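Local coordinates for carbonic anhydrase (PDB 4O1K), which catalyses the reversible hydration of carbon dioxide to bicarbonate at a zinc site, as a tetrameric beta-class carbonic anhydrase, at residues 80-85 / 107-112; 164-169 / 193-198; 75-80 / 92-97; 65-70 / 201-206; 116-121 / 160-165. One frame throughout, in Å; residues are numbered along the deposited sequence.

In the fold
Four of the five contacts reach one mixed sheet, whose strands run in the order 74-79, 51-56, 106-112, 190-197 and 202-205. Contact 1 is the most central; its centre lies about 7 Å from that of contact 2 and about 10 Å from that of contact 3. Contacts 2 and 5 share helix 154-174, their centres about 9 Å apart. Along the chain, contact 4 opens first and closes last, enclosing the others; contacts 3 and 1 interlock, and contacts 5 and 2 follow. The zinc ligand His112 ends the central strand in contact 1, and Val118 of contact 5 lies close by. Contacts 1 to 4 all reach neighbouring subunits, contact 1 less extensively, through Ile80 and Cys85.

Contact 1: residues 80-85 / 107-112; sequences IANLVC and IVVCGH. With ZN (zinc ion), chain B.
Asn82 lays its carboxamide over the strand at Val109, Cys110 and Gly111, and these direct contacts are all van der Waals in kind. Its OD1 sits 3.4 Å from Gly111 CA, and its ND2 reaches Val109 CG1 at 3.9 Å, the two side chains crossing at about a right angle. CG of Asn82 lies between its backbone N and carbonyl carbon (chi1 48°), a torsion that drops the amide from the loop onto the strand. Asn82 O, buried over the same valine, has no polar partner in the model.

The polar link is made by water. One molecule donates to Asn82 OD1 at 2.7 Å and accepts from His112 N at 3.1 Å, so the loop amide is tied to the backbone of a metal ligand. His112 NE2 binds zinc at 2.1 Å; Cys56, Asp58 and Cys115 complete the site, as in the closed form of beta-carbonic anhydrases, in which an aspartate is the fourth ligand.

Strand 106-112 runs between strands 51-56 and 190-197. The loop 80-85 is packed by helices 130-143 and 154-174, where Asn165 touches Asn82, and Val84 meets helix 89-100.

Contact 2: residues 164-169 / 193-198; sequences LNVYEQ and GWVFNF
Helix 164-169 and strand 193-197, which touch through Val166 and Gly193, run roughly antiparallel at 149°, their axes approaching to 8.0 Å. Val166 carries the whole contact with its two methyl branches. CG1, placed anti to the backbone N (chi1 172°), presses on Gly193 CA at 3.4 Å, tighter than usual for two carbons. Gly193, having no side chain, leaves its CA open to this methyl. The other branch, CG2, lies 3.7 Å from Trp194 O and meets CG2 of Val195 at 4.1 Å. An alanine in place of Val166 is likely to open a gap over Gly193 and leave Val195 CG2 without this methyl neighbour.

One turn of the helix is braced by Gln169 NE2, which donates to Asn165 OD1 at 2.9 Å from above the carbonyl plane. Gln169 OE1 in turn accepts from Val84 N in the loop after strand 74-79. Trp194 points away from the helix and meets Phe22 of a neighbouring subunit edge-to-face. Between helix and strand there is only van der Waals contact of valine methyls with backbone and side chain, which depends on close fit, while the helix amides Asn165 and Gln169 hydrogen-bond to loop 80-85, Asn165 only weakly.

Contact 3: residues 75-80 / 92-97; sequences FVHRNI and MSVIEY
Strand 75-79 and helix 92-97, joined through Phe75, His77, Val94 and Tyr97, run nearly antiparallel at 164° with their axes 10.0 Å apart. This is the first half of a beta-alpha-beta crossover, in which helix 89-100 links strand 74-79 to strand 106-112.

Phe75 stands at the centre of the contact. With CG anti to the backbone N (chi1 -167°), its ring reaches toward the helix and brings CZ to the edge of the Tyr97 ring, 3.7 Å from Tyr97 CD2. The ring planes meet at 48° with centroids 5.8 Å apart, neither stacked nor edge-to-face. Val94 CG2 lies at the edge of the Phe75 ring, although the modelled separation there is too short to be reliable. Farther along, Val94 CG1 rests 4.2 Å from His77 CB. A serine in place of Phe75 would probably leave the Tyr97 ring edge without its aromatic neighbour and a gap between strand and helix there. Asn79 ND2 donates in the ring plane to His77 NE2 at 2.8 Å, which, with a weak hydrogen bond from ND1 to Arg78 O of a neighbouring subunit, holds the turn of the imidazole.

Strand 74-79 pairs with strand 51-56, whose Leu52 and Ile54 meet Phe75 and His77. It is outermost in this chain's sheet, and Ser57 of a neighbouring subunit hydrogen-bonds to Val76 O.

Contact 4: residues 65-70 / 201-206; sequences QITGLQ and GLLKDL
Thr67 OG1 is held twice: it donates to Ala63 O one turn back in its helix and weakly accepts from Leu69 N at 3.3 Å. The hydroxyl thus spans the end of helix 63-67, where Gly68 leaves the helix with positive phi. The partner segment is the edge strand of the hairpin 190-197/202-205, entered through a G1 beta bulge in which Gly201 and Leu202 both face Asn197.

Across the contact the touching groups are hydrocarbon. With OG1 turned back between backbone N and carbonyl carbon (chi1 57°), Thr67 offers its methyl CG2 to Leu203 CD1 at 4.1 Å. Asn25 of a neighbouring subunit ties the two segments together, its ND2 donating to Ile66 O and Gly201 O and its OD1 accepting from Leu203 N; Phe22 of that subunit packs on Leu203. Helix end and strand therefore meet where subunits join. Ile66 makes the nearest approach, its CG2 crossing the leucine at about a right angle, 3.5 Å from Leu203 CG and 3.9 Å from Leu203 CD2.

Contact 5: residues 116-121 / 160-165; sequences GGVKAA and RLVELN
Val118 and Leu161 both extend from their helices with a branch anti to the backbone N, CG1 in Val118 (chi1 173°) and CG in Leu161 (chi1 179°), which sets them side by side, pointing opposite ways. Val118 CG1 comes to 3.5 Å from Leu161 CD2 and 3.8 Å from Leu161 CG. The same methyl also reaches Val162 CG2, at 4.2 Å, and is thereby seated against two successive residues of the long helix. All three side chains are buried, and what joins the segments is van der Waals contact between aliphatic groups.

Charged groups lie along the long helix itself. Arg160 NH1 forms a salt bridge with Glu163 OE1 at 2.8 Å, meeting the carboxylate on its anti side and close to the guanidinium plane. Leu164 CD2 lies over one face of the Arg160 guanidinium, 3.8 Å above its plane and toward the rim, and Arg160 NE makes a second salt bridge with Glu147. Glu163 OE2 is hydrogen-bonded to the Tyr113 hydroxyl.

Val118 lies about 6 Å from the zinc ion by its side chain, and at the start of its helix Gly116 N and Gly117 N make weak hydrogen bonds to the zinc ligand Asp58. Helix 116-121 follows directly on strand 106-112 and the ligand Cys115. It leans on helix 154-174 through Val118, while helix 130-143 packs against Ala121 and Leu161, and helix 145-150 against Leu161 and Leu164.

Contact 1: residues 80-85 / 107-112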
# COMPACT_ATOMS: atom_id res chain seq x y z
N ILE A 80 -9.64 -9.61 -3.73
CA ILE A 80 -9.33 -10.99 -4.12
C ILE A 80 -8.99 -11.82 -2.87
O ILE A 80 -8.01 -11.54 -2.15
CB ILE A 80 -8.17 -11.05 -5.14
CG1 ILE A 80 -8.63 -10.52 -6.50
CG2 ILE A 80 -7.70 -12.50 -5.30
CD1 ILE A 80 -7.45 -10.15 -7.42
N ALA A 81 -9.83 -12.82 -2.61
CA ALA A 81 -9.71 -13.75 -1.49
C ALA A 81 -9.97 -13.15 -0.12
O ALA A 81 -9.54 -13.70 0.89
CB ALA A 81 -8.38 -14.56 -1.55
N ASN A 82 -10.72 -12.05 -0.09
CA ASN A 82 -11.22 -11.50 1.16
C ASN A 82 -10.13 -11.32 2.22
O ASN A 82 -10.28 -11.77 3.37
CB ASN A 82 -12.44 -12.29 1.71
CG ASN A 82 -12.22 -13.82 1.74
OD1 ASN A 82 -12.57 -14.52 0.78
ND2 ASN A 82 -11.67 -14.33 2.84
N LEU A 83 -9.02 -10.69 1.80
CA LEU A 83 -7.87 -10.48 2.67
C LEU A 83 -7.93 -9.21 3.51
O LEU A 83 -8.43 -8.16 3.06
CB LEU A 83 -6.57 -10.43 1.83
CG LEU A 83 -6.26 -11.67 1.01
CD1 LEU A 83 -4.95 -11.48 0.21
CD2 LEU A 83 -6.09 -12.85 1.93
N VAL A 84 -7.38 -9.29 4.73
CA VAL A 84 -7.23 -8.11 5.57
C VAL A 84 -5.72 -7.99 5.84
O VAL A 84 -5.19 -8.65 6.74
CB VAL A 84 -8.02 -8.28 6.89
CG1 VAL A 84 -7.80 -7.10 7.79
CG2 VAL A 84 -9.53 -8.38 6.59
N CYS A 85 -5.05 -7.18 5.01
CA CYS A 85 -3.56 -7.07 5.05
C CYS A 85 -3.17 -5.83 5.83
O CYS A 85 -3.71 -4.74 5.60
CB CYS A 85 -3.01 -6.93 3.64
SG CYS A 85 -3.40 -8.32 2.51
N ILE A 107 -18.62 -7.22 12.22
CA ILE A 107 -17.71 -7.27 11.07
C ILE A 107 -17.67 -8.74 10.66
O ILE A 107 -17.43 -9.59 11.48
CB ILE A 107 -16.31 -6.81 11.43
CG1 ILE A 107 -16.32 -5.35 11.90
CG2 ILE A 107 -15.39 -6.89 10.18
CD1 ILE A 107 -14.92 -4.80 12.28
N VAL A 108 -17.95 -9.03 9.39
CA VAL A 108 -17.97 -10.42 8.92
C VAL A 108 -16.87 -10.52 7.88
O VAL A 108 -16.81 -9.66 7.01
CB VAL A 108 -19.28 -10.68 8.16
CG1 VAL A 108 -19.21 -12.03 7.43
CG2 VAL A 108 -20.50 -10.59 9.11
N VAL A 109 -16.03 -11.54 7.97
CA VAL A 109 -15.16 -11.91 6.85
C VAL A 109 -15.81 -13.13 6.27
O VAL A 109 -15.99 -14.13 6.96
CB VAL A 109 -13.75 -12.28 7.32
CG1 VAL A 109 -12.92 -12.82 6.16
CG2 VAL A 109 -13.07 -11.05 7.89
N CYS A 110 -16.20 -13.05 4.99
CA CYS A 110 -16.87 -14.18 4.36
C CYS A 110 -16.02 -14.72 3.24
O CYS A 110 -15.75 -14.01 2.25
CB CYS A 110 -18.21 -13.74 3.79
SG CYS A 110 -19.25 -15.16 3.27
N GLY A 111 -15.56 -15.96 3.38
CA GLY A 111 -14.86 -16.58 2.27
C GLY A 111 -15.86 -17.40 1.48
O GLY A 111 -17.05 -17.38 1.78
N HIS A 112 -15.38 -18.13 0.48
CA HIS A 112 -16.31 -18.97 -0.28
C HIS A 112 -15.56 -20.14 -0.89
O HIS A 112 -14.40 -20.00 -1.30
CB HIS A 112 -17.10 -18.16 -1.31
CG HIS A 112 -16.26 -17.61 -2.42
ND1 HIS A 112 -16.46 -17.95 -3.74
CD2 HIS A 112 -15.21 -16.75 -2.40
CE1 HIS A 112 -15.54 -17.35 -4.49
NE2 HIS A 112 -14.79 -16.60 -3.70
ZN ZN B . -12.86 -15.85 -4.09
O HOH W 1 -12.54 -17.08 0.02

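Contact 2: residues 164-169 / 193-198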
# COMPACT_ATOMS: atom_id res chain seq x y z
N LEU A 164 -9.35 -21.69 6.88
CA LEU A 164 -8.26 -21.10 7.65
C LEU A 164 -7.95 -19.68 7.24
O LEU A 164 -7.52 -18.87 8.07
CB LEU A 164 -7.01 -21.96 7.54
CG LEU A 164 -7.24 -23.30 8.29
CD1 LEU A 164 -6.15 -24.27 7.91
CD2 LEU A 164 -7.21 -23.04 9.77
N ASN A 165 -8.09 -19.37 5.96
CA ASN A 165 -7.88 -18.00 5.49
C ASN A 165 -8.93 -17.12 6.14
O ASN A 165 -8.60 -16.07 6.65
CB ASN A 165 -8.02 -17.89 3.98
CG ASN A 165 -7.66 -16.50 3.45
OD1 ASN A 165 -6.63 -15.90 3.85
ND2 ASN A 165 -8.51 -15.97 2.57
N VAL A 166 -10.19 -17.53 6.09
CA VAL A 166 -11.20 -16.72 6.80
C VAL A 166 -10.79 -16.49 8.27
O VAL A 166 -10.80 -15.35 8.75
CB VAL A 166 -12.56 -17.36 6.77
CG1 VAL A 166 -13.53 -16.57 7.71
CG2 VAL A 166 -13.10 -17.28 5.34
N TYR A 167 -10.42 -17.56 8.97
CA TYR A 167 -9.99 -17.44 10.39
C TYR A 167 -8.82 -16.44 10.58
O TYR A 167 -8.87 -15.56 11.45
CB TYR A 167 -9.64 -18.84 10.94
CG TYR A 167 -8.87 -18.84 12.25
CD1 TYR A 167 -9.53 -18.76 13.47
CD2 TYR A 167 -7.50 -18.94 12.25
CE1 TYR A 167 -8.81 -18.77 14.67
CE2 TYR A 167 -6.78 -18.95 13.41
CZ TYR A 167 -7.43 -18.87 14.62
OH TYR A 167 -6.68 -18.89 15.77
N GLU A 168 -7.78 -16.57 9.76
CA GLU A 168 -6.61 -15.68 9.84
C GLU A 168 -6.96 -14.23 9.53
O GLU A 168 -6.42 -13.32 10.18
CB GLU A 168 -5.45 -16.16 8.97
CG GLU A 168 -4.75 -17.43 9.46
CD GLU A 168 -4.15 -17.29 10.87
OE1 GLU A 168 -3.91 -16.16 11.35
OE2 GLU A 168 -3.91 -18.34 11.51
N GLN A 169 -7.84 -14.00 8.55
CA GLN A 169 -8.23 -12.62 8.24
C GLN A 169 -9.08 -12.03 9.36
O GLN A 169 -9.01 -10.83 9.67
CB GLN A 169 -8.93 -12.47 6.87
CG GLN A 169 -8.13 -13.05 5.66
CD GLN A 169 -6.65 -12.69 5.66
OE1 GLN A 169 -6.30 -11.52 5.83
NE2 GLN A 169 -5.78 -13.69 5.48
N GLY A 193 -16.63 -15.16 11.17
CA GLY A 193 -15.94 -15.75 10.03
C GLY A 193 -16.91 -16.74 9.41
O GLY A 193 -17.26 -17.72 10.04
N TRP A 194 -17.34 -16.48 8.19
CA TRP A 194 -18.34 -17.33 7.54
C TRP A 194 -17.80 -17.78 6.20
O TRP A 194 -16.81 -17.21 5.69
CB TRP A 194 -19.64 -16.55 7.34
CG TRP A 194 -20.35 -16.09 8.60
CD1 TRP A 194 -20.15 -16.54 9.89
CD2 TRP A 194 -21.38 -15.08 8.68
NE1 TRP A 194 -21.01 -15.87 10.76
CE2 TRP A 194 -21.76 -14.97 10.04
CE3 TRP A 194 -22.01 -14.26 7.74
CZ2 TRP A 194 -22.76 -14.07 10.47
CZ3 TRP A 194 -23.00 -13.37 8.17
CH2 TRP A 194 -23.35 -13.28 9.52
N VAL A 195 -18.40 -18.82 5.63
CA VAL A 195 -17.97 -19.29 4.33
C VAL A 195 -19.22 -19.64 3.54
O VAL A 195 -20.08 -20.35 4.06
CB VAL A 195 -17.07 -20.54 4.41
CG1 VAL A 195 -16.63 -20.95 3.01
CG2 VAL A 195 -15.85 -20.26 5.24
N PHE A 196 -19.33 -19.12 2.32
CA PHE A 196 -20.46 -19.38 1.43
C PHE A 196 -20.13 -20.54 0.52
O PHE A 196 -18.96 -20.72 0.12
CB PHE A 196 -20.79 -18.13 0.61
CG PHE A 196 -21.89 -18.33 -0.37
CD1 PHE A 196 -23.21 -18.45 0.06
CD2 PHE A 196 -21.62 -18.37 -1.73
CE1 PHE A 196 -24.24 -18.63 -0.86
CE2 PHE A 196 -22.65 -18.55 -2.66
CZ PHE A 196 -23.96 -18.69 -2.22
N ASN A 197 -21.16 -21.33 0.20
CA ASN A 197 -20.98 -22.55 -0.57
C ASN A 197 -21.90 -22.43 -1.78
O ASN A 197 -23.14 -22.51 -1.65
CB ASN A 197 -21.41 -23.77 0.28
CG ASN A 197 -21.02 -25.10 -0.35
OD1 ASN A 197 -20.62 -25.16 -1.52
ND2 ASN A 197 -21.15 -26.17 0.41
N PHE A 198 -21.30 -22.22 -2.95
CA PHE A 198 -22.04 -21.99 -4.19
C PHE A 198 -22.83 -23.23 -4.62
O PHE A 198 -23.70 -23.13 -5.50
CB PHE A 198 -21.06 -21.62 -5.30
CG PHE A 198 -20.12 -22.74 -5.66
CD1 PHE A 198 -18.90 -22.87 -5.02
CD2 PHE A 198 -20.47 -23.67 -6.63
CE1 PHE A 198 -18.03 -23.91 -5.35
CE2 PHE A 198 -19.61 -24.71 -6.96
CZ PHE A 198 -18.39 -24.83 -6.32

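Contact 3: residues 75-80 / 92-97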
# COMPACT_ATOMS: atom_id res chain seq x y z
N PHE A 75 -22.12 -2.37 4.79
CA PHE A 75 -21.07 -1.59 4.18
C PHE A 75 -20.14 -2.66 3.66
O PHE A 75 -19.73 -3.50 4.44
CB PHE A 75 -20.41 -0.86 5.32
CG PHE A 75 -19.52 0.21 4.89
CD1 PHE A 75 -20.04 1.37 4.37
CD2 PHE A 75 -18.16 0.08 5.04
CE1 PHE A 75 -19.20 2.39 3.97
CE2 PHE A 75 -17.33 1.10 4.65
CZ PHE A 75 -17.84 2.25 4.11
N VAL A 76 -19.78 -2.64 2.37
CA VAL A 76 -19.13 -3.80 1.76
C VAL A 76 -17.75 -3.50 1.17
O VAL A 76 -17.58 -2.54 0.40
CB VAL A 76 -20.04 -4.38 0.63
CG1 VAL A 76 -19.35 -5.52 -0.12
CG2 VAL A 76 -21.34 -4.90 1.20
N HIS A 77 -16.76 -4.29 1.56
CA HIS A 77 -15.46 -4.28 0.89
C HIS A 77 -15.30 -5.64 0.23
O HIS A 77 -15.53 -6.64 0.85
CB HIS A 77 -14.32 -4.03 1.90
CG HIS A 77 -12.96 -4.16 1.30
ND1 HIS A 77 -12.41 -3.20 0.48
CD2 HIS A 77 -12.05 -5.16 1.37
CE1 HIS A 77 -11.22 -3.59 0.07
NE2 HIS A 77 -10.98 -4.78 0.59
N ARG A 78 -14.88 -5.67 -1.03
CA ARG A 78 -14.62 -6.96 -1.67
C ARG A 78 -13.27 -6.89 -2.35
O ARG A 78 -13.00 -5.92 -3.09
CB ARG A 78 -15.70 -7.29 -2.71
CG ARG A 78 -16.92 -7.95 -2.08
CD ARG A 78 -18.12 -8.05 -3.05
NE ARG A 78 -17.97 -9.13 -4.01
CZ ARG A 78 -18.90 -9.43 -4.93
NH1 ARG A 78 -20.03 -8.73 -4.98
NH2 ARG A 78 -18.72 -10.43 -5.79
N ASN A 79 -12.44 -7.91 -2.09
CA ASN A 79 -11.10 -7.94 -2.72
C ASN A 79 -10.75 -9.37 -3.06
O ASN A 79 -11.52 -10.25 -2.73
CB ASN A 79 -10.03 -7.29 -1.83
CG ASN A 79 -9.80 -8.02 -0.54
OD1 ASN A 79 -9.68 -9.24 -0.50
ND2 ASN A 79 -9.66 -7.26 0.55
N ILE A 80 -9.64 -9.61 -3.73
CA ILE A 80 -9.33 -10.99 -4.12
C ILE A 80 -8.99 -11.82 -2.87
O ILE A 80 -8.01 -11.54 -2.15
CB ILE A 80 -8.17 -11.05 -5.14
CG1 ILE A 80 -8.63 -10.52 -6.50
CG2 ILE A 80 -7.70 -12.50 -5.30
CD1 ILE A 80 -7.45 -10.15 -7.42
N MET A 92 -7.70 -1.27 5.56
CA MET A 92 -7.48 -0.74 6.91
C MET A 92 -8.32 0.51 7.15
O MET A 92 -8.94 0.69 8.21
CB MET A 92 -6.01 -0.45 7.15
CG MET A 92 -5.18 -1.69 7.26
SD MET A 92 -5.63 -2.55 8.80
CE MET A 92 -6.40 -3.98 8.10
N SER A 93 -8.38 1.35 6.14
CA SER A 93 -9.14 2.58 6.27
C SER A 93 -10.63 2.24 6.26
O SER A 93 -11.42 2.88 6.98
CB SER A 93 -8.76 3.58 5.17
OG SER A 93 -9.11 3.08 3.91
N VAL A 94 -11.03 1.22 5.51
CA VAL A 94 -12.44 0.88 5.66
C VAL A 94 -12.86 0.26 7.03
O VAL A 94 -13.97 0.53 7.53
CB VAL A 94 -12.98 0.12 4.47
CG1 VAL A 94 -12.56 -1.30 4.50
CG2 VAL A 94 -14.44 0.17 4.52
N ILE A 95 -11.98 -0.52 7.66
CA ILE A 95 -12.26 -1.05 9.00
C ILE A 95 -12.32 0.11 9.98
O ILE A 95 -13.25 0.24 10.81
CB ILE A 95 -11.15 -2.05 9.41
CG1 ILE A 95 -11.23 -3.27 8.51
CG2 ILE A 95 -11.29 -2.46 10.90
CD1 ILE A 95 -10.12 -4.31 8.74
N GLU A 96 -11.32 0.98 9.90
CA GLU A 96 -11.28 2.15 10.77
C GLU A 96 -12.57 2.97 10.66
O GLU A 96 -13.18 3.35 11.67
CB GLU A 96 -10.08 3.02 10.38
CG GLU A 96 -10.09 4.41 10.98
CD GLU A 96 -9.30 4.47 12.26
OE1 GLU A 96 -9.40 3.51 13.04
OE2 GLU A 96 -8.56 5.46 12.47
N TYR A 97 -12.98 3.22 9.42
CA TYR A 97 -14.16 4.05 9.13
C TYR A 97 -15.47 3.41 9.57
O TYR A 97 -16.37 4.09 10.09
CB TYR A 97 -14.21 4.35 7.63
CG TYR A 97 -15.34 5.27 7.19
CD1 TYR A 97 -15.37 6.61 7.56
CD2 TYR A 97 -16.34 4.80 6.36
CE1 TYR A 97 -16.40 7.45 7.12
CE2 TYR A 97 -17.35 5.61 5.91
CZ TYR A 97 -17.39 6.93 6.29
OH TYR A 97 -18.43 7.69 5.82

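Contact 4: residues 65-70 / 201-206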
# COMPACT_ATOMS: atom_id res chain seq x y z
N GLN A 65 -27.94 -10.48 -0.87
CA GLN A 65 -28.74 -11.63 -1.30
C GLN A 65 -28.58 -12.82 -0.36
O GLN A 65 -29.57 -13.34 0.17
CB GLN A 65 -28.34 -12.04 -2.72
CG GLN A 65 -28.97 -11.20 -3.79
CD GLN A 65 -30.46 -11.19 -3.65
OE1 GLN A 65 -31.12 -12.19 -3.94
NE2 GLN A 65 -31.00 -10.07 -3.18
N ILE A 66 -27.34 -13.26 -0.18
CA ILE A 66 -26.99 -14.40 0.67
C ILE A 66 -27.59 -14.31 2.07
O ILE A 66 -27.95 -15.33 2.67
CB ILE A 66 -25.46 -14.51 0.89
CG1 ILE A 66 -24.66 -14.46 -0.41
CG2 ILE A 66 -25.10 -15.78 1.66
CD1 ILE A 66 -23.13 -14.44 -0.19
N THR A 67 -27.67 -13.09 2.60
CA THR A 67 -27.98 -12.92 4.02
C THR A 67 -29.38 -12.42 4.29
O THR A 67 -29.85 -12.52 5.43
CB THR A 67 -27.03 -11.91 4.65
OG1 THR A 67 -27.12 -10.67 3.94
CG2 THR A 67 -25.62 -12.44 4.60
N GLY A 68 -30.03 -11.87 3.27
CA GLY A 68 -31.36 -11.29 3.41
C GLY A 68 -31.33 -9.91 4.04
O GLY A 68 -32.37 -9.39 4.46
N LEU A 69 -30.13 -9.33 4.11
CA LEU A 69 -29.96 -8.00 4.68
C LEU A 69 -30.57 -6.91 3.80
O LEU A 69 -30.60 -7.04 2.57
CB LEU A 69 -28.49 -7.69 4.91
CG LEU A 69 -27.73 -8.36 6.06
CD1 LEU A 69 -26.28 -7.94 6.01
CD2 LEU A 69 -28.35 -7.98 7.39
N GLN A 70 -31.05 -5.85 4.43
CA GLN A 70 -31.68 -4.77 3.68
C GLN A 70 -30.64 -3.82 3.09
O GLN A 70 -29.53 -3.73 3.60
CB GLN A 70 -32.68 -4.04 4.57
CG GLN A 70 -33.95 -4.85 4.73
CD GLN A 70 -34.30 -5.60 3.44
OE1 GLN A 70 -34.67 -4.99 2.43
NE2 GLN A 70 -34.15 -6.93 3.46
N GLY A 201 -25.86 -23.02 -1.74
CA GLY A 201 -26.27 -21.66 -1.43
C GLY A 201 -26.27 -21.32 0.05
O GLY A 201 -26.76 -20.26 0.45
N LEU A 202 -25.67 -22.19 0.86
CA LEU A 202 -25.76 -22.03 2.31
C LEU A 202 -24.57 -21.30 2.88
O LEU A 202 -23.43 -21.50 2.42
CB LEU A 202 -25.87 -23.38 2.99
CG LEU A 202 -27.26 -23.93 3.23
CD1 LEU A 202 -27.63 -24.94 2.17
CD2 LEU A 202 -27.32 -24.57 4.60
N LEU A 203 -24.83 -20.46 3.87
CA LEU A 203 -23.76 -19.79 4.61
C LEU A 203 -23.42 -20.70 5.76
O LEU A 203 -24.32 -21.28 6.38
CB LEU A 203 -24.23 -18.48 5.22
CG LEU A 203 -23.89 -17.11 4.69
CD1 LEU A 203 -24.23 -16.08 5.77
CD2 LEU A 203 -22.44 -17.01 4.27
N LYS A 204 -22.14 -20.83 6.06
CA LYS A 204 -21.73 -21.65 7.19
C LYS A 204 -20.94 -20.77 8.14
O LYS A 204 -20.15 -19.95 7.70
CB LYS A 204 -20.87 -22.81 6.68
CG LYS A 204 -20.14 -23.61 7.75
CD LYS A 204 -19.35 -24.76 7.10
CE LYS A 204 -18.03 -25.05 7.83
NZ LYS A 204 -18.18 -25.32 9.31
N ASP A 205 -21.17 -20.95 9.43
CA ASP A 205 -20.44 -20.21 10.44
C ASP A 205 -19.22 -21.05 10.86
O ASP A 205 -19.36 -22.21 11.23
CB ASP A 205 -21.36 -19.97 11.64
CG ASP A 205 -20.76 -19.02 12.67
OD1 ASP A 205 -19.59 -18.62 12.49
OD2 ASP A 205 -21.45 -18.70 13.66
N LEU A 206 -18.03 -20.47 10.78
CA LEU A 206 -16.82 -21.15 11.22
C LEU A 206 -16.67 -21.04 12.72
O LEU A 206 -15.74 -21.62 13.31
CB LEU A 206 -15.60 -20.53 10.55
CG LEU A 206 -15.66 -20.72 9.04
CD1 LEU A 206 -14.41 -20.11 8.42
CD2 LEU A 206 -15.81 -22.19 8.68

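Contact 5: residues 116-121 / 160-165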
# COMPACT_ATOMS: atom_id res chain seq x y z
N GLY A 116 -11.41 -18.60 -6.53
CA GLY A 116 -10.38 -18.53 -7.56
C GLY A 116 -9.07 -17.96 -7.08
O GLY A 116 -8.00 -18.37 -7.54
N GLY A 117 -9.14 -17.00 -6.16
CA GLY A 117 -7.94 -16.35 -5.65
C GLY A 117 -7.08 -17.27 -4.82
O GLY A 117 -5.87 -17.32 -5.01
N VAL A 118 -7.71 -18.02 -3.91
CA VAL A 118 -7.04 -19.07 -3.14
C VAL A 118 -6.41 -20.13 -4.07
O VAL A 118 -5.17 -20.44 -3.98
CB VAL A 118 -8.03 -19.67 -2.13
CG1 VAL A 118 -7.42 -20.87 -1.44
CG2 VAL A 118 -8.43 -18.62 -1.11
N LYS A 119 -7.21 -20.64 -5.00
CA LYS A 119 -6.65 -21.60 -5.96
C LYS A 119 -5.44 -21.04 -6.74
O LYS A 119 -4.44 -21.74 -6.93
CB LYS A 119 -7.72 -22.13 -6.91
CG LYS A 119 -7.22 -23.28 -7.78
CD LYS A 119 -8.35 -23.92 -8.60
CE LYS A 119 -9.39 -24.62 -7.71
NZ LYS A 119 -8.92 -25.92 -7.13
N ALA A 120 -5.54 -19.80 -7.19
CA ALA A 120 -4.45 -19.17 -7.94
C ALA A 120 -3.21 -18.92 -7.07
O ALA A 120 -2.07 -18.93 -7.56
CB ALA A 120 -4.92 -17.88 -8.57
N ALA A 121 -3.45 -18.65 -5.79
CA ALA A 121 -2.37 -18.49 -4.82
C ALA A 121 -1.61 -19.78 -4.77
O ALA A 121 -0.38 -19.78 -4.64
CB ALA A 121 -2.92 -18.18 -3.46
N ARG A 160 -10.21 -26.49 3.20
CA ARG A 160 -9.70 -26.22 4.52
C ARG A 160 -8.91 -24.93 4.49
O ARG A 160 -9.03 -24.13 5.41
CB ARG A 160 -8.83 -27.38 5.05
CG ARG A 160 -8.46 -27.27 6.53
CD ARG A 160 -9.70 -27.11 7.44
NE ARG A 160 -9.31 -26.85 8.82
CZ ARG A 160 -9.98 -26.06 9.66
NH1 ARG A 160 -11.09 -25.46 9.25
NH2 ARG A 160 -9.55 -25.86 10.89
N LEU A 161 -8.11 -24.71 3.45
CA LEU A 161 -7.37 -23.46 3.28
C LEU A 161 -8.29 -22.25 3.20
O LEU A 161 -7.99 -21.18 3.74
CB LEU A 161 -6.50 -23.51 2.02
CG LEU A 161 -5.70 -22.24 1.71
CD1 LEU A 161 -4.81 -21.85 2.88
CD2 LEU A 161 -4.87 -22.42 0.45
N VAL A 162 -9.42 -22.41 2.51
CA VAL A 162 -10.39 -21.32 2.40
C VAL A 162 -10.84 -20.95 3.81
O VAL A 162 -10.90 -19.73 4.19
CB VAL A 162 -11.60 -21.76 1.55
CG1 VAL A 162 -12.81 -20.89 1.82
CG2 VAL A 162 -11.24 -21.73 0.06
N GLU A 163 -11.11 -22.00 4.60
CA GLU A 163 -11.61 -21.81 5.97
C GLU A 163 -10.55 -21.14 6.88
O GLU A 163 -10.83 -20.17 7.61
CB GLU A 163 -12.03 -23.17 6.57
CG GLU A 163 -13.23 -23.79 5.83
CD GLU A 163 -13.53 -25.23 6.24
OE1 GLU A 163 -12.77 -25.80 7.05
OE2 GLU A 163 -14.53 -25.77 5.73
N LEU A 164 -9.35 -21.69 6.88
CA LEU A 164 -8.26 -21.10 7.65
C LEU A 164 -7.95 -19.68 7.24
O LEU A 164 -7.52 -18.87 8.07
CB LEU A 164 -7.01 -21.96 7.54
CG LEU A 164 -7.24 -23.30 8.29
CD1 LEU A 164 -6.15 -24.27 7.91
CD2 LEU A 164 -7.21 -23.04 9.77
N ASN A 165 -8.09 -19.37 5.96
CA ASN A 165 -7.88 -18.00 5.49
C ASN A 165 -8.93 -17.12 6.14
O ASN A 165 -8.60 -16.07 6.65
CB ASN A 165 -8.02 -17.89 3.98
CG ASN A 165 -7.66 -16.50 3.45
OD1 ASN A 165 -6.63 -15.90 3.85
ND2 ASN A 165 -8.51 -15.97 2.57